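Local structure of tyrosine specific protein phosphatase (Trypanosoma cruzi, 4AZ1) at the interface of chains A and B. The protein acts as a protein tyrosine phosphatase, removing phosphate from phosphotyrosine residues of proteins by hydrolysis, and is a potential therapeutic target for Chagas' disease. Residues are numbered along the deposited sequence; one frame, centred on the assembly and turned at random. Chains: chain A/B, Tyrosine specific protein phosphatase.

The interface of chains A and B. Residues chain A 47, 99; chain B 30, 32-34.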
# COMPACT_ATOMS: atom_id res chain seq x y z
N HIS A 47 1.67 13.14 -0.22
CA HIS A 47 1.37 12.06 0.71
C HIS A 47 2.05 10.77 0.28
O HIS A 47 2.32 9.90 1.11
CB HIS A 47 -0.15 11.81 0.81
CG HIS A 47 -0.91 12.89 1.51
ND1 HIS A 47 -0.31 14.01 2.06
CD2 HIS A 47 -2.24 13.02 1.76
CE1 HIS A 47 -1.23 14.78 2.61
NE2 HIS A 47 -2.41 14.21 2.43
N GLN A 99 1.72 3.52 1.84
CA GLN A 99 0.43 3.91 1.29
C GLN A 99 0.46 4.06 -0.24
O GLN A 99 -0.58 4.21 -0.88
CB GLN A 99 -0.10 5.18 1.96
CG GLN A 99 -0.18 5.09 3.49
CD GLN A 99 -1.15 4.03 4.02
OE1 GLN A 99 -1.93 3.44 3.27
NE2 GLN A 99 -1.10 3.79 5.33
N ARG B 30 -7.99 13.34 0.52
CA ARG B 30 -6.73 14.04 0.71
C ARG B 30 -6.58 14.65 2.11
O ARG B 30 -5.59 15.33 2.40
CB ARG B 30 -6.55 15.11 -0.37
CG ARG B 30 -6.46 14.53 -1.78
CD ARG B 30 -5.91 15.54 -2.79
NE ARG B 30 -5.57 14.90 -4.06
CZ ARG B 30 -4.40 14.32 -4.32
NH1 ARG B 30 -3.45 14.30 -3.39
NH2 ARG B 30 -4.18 13.75 -5.50
N GLU B 32 -6.17 13.25 5.28
CA GLU B 32 -5.18 12.75 6.23
C GLU B 32 -3.77 12.66 5.65
O GLU B 32 -3.57 12.14 4.55
CB GLU B 32 -5.61 11.37 6.75
CG GLU B 32 -6.94 11.38 7.48
CD GLU B 32 -6.88 12.15 8.78
OE1 GLU B 32 -5.93 11.94 9.56
OE2 GLU B 32 -7.80 12.96 9.03
N ASP B 33 -2.78 13.17 6.39
CA ASP B 33 -1.38 13.13 5.98
C ASP B 33 -0.65 12.02 6.74
O ASP B 33 -0.30 12.20 7.91
CB ASP B 33 -0.73 14.49 6.25
CG ASP B 33 0.77 14.51 5.94
OD1 ASP B 33 1.30 13.51 5.41
OD2 ASP B 33 1.40 15.55 6.22
N PRO B 34 -0.43 10.87 6.08
CA PRO B 34 0.18 9.70 6.73
C PRO B 34 1.60 9.98 7.22
O PRO B 34 2.08 9.34 8.16
CB PRO B 34 0.18 8.63 5.62
CG PRO B 34 0.17 9.42 4.34
CD PRO B 34 -0.67 10.65 4.64
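The imidazole of A:His47 carries B:Asp33 and B:Pro34 on one and the same face. The B:Asp33 CA sits over this face, 4.0 Å from the ring centroid and offset toward the rim, a CH-pi contact. From there the side chain runs outward past the rim, with B:Asp33 CB 3.7 Å from A:His47 CE1. Its CG is anti to the B:Asp33 backbone N (chi1 176°), which carries the carboxylate beyond the ND1/CE1 rim, its plane nearly parallel to the imidazole (8° apart) but displaced from it. B:Asp33 OD1 lies 3.8 Å from A:His47 ND1, above the ring plane and off to the side, so the pair is not a hydrogen bond. Toward the root of the imidazole, B:Pro34 meets the same face at about a right angle, its CD 3.9 Å from A:His47 CG.

The NE2 edge faces backbone carbonyls of chain B. A:His47 NE2 donates a weak hydrogen bond to B:Arg30 O (3.4 Å, 153° at H), an oxygen slightly displaced from the ring plane toward the side opposite B:Asp33; B:Arg30 is poorly ordered, which weakens the evidence further. B:Glu32 O is nearer, 3.2 Å from both NE2 and CD2 of A:His47, but stands above and beyond the CD2–NE2 rim on the B:Asp33 side. Tilted so far out of the plane, this pair is better read as a polar contact.

The patch joins two copies of one phosphatase through the loop of chain B leading into the 3-10 helix 34-36. The whole interface departs from exact two-fold symmetry, and the structure alone does not show whether this pairing is biological. At the margin, the aliphatic CG of A:Gln99 lies 4.1 Å from B:Pro34 CB.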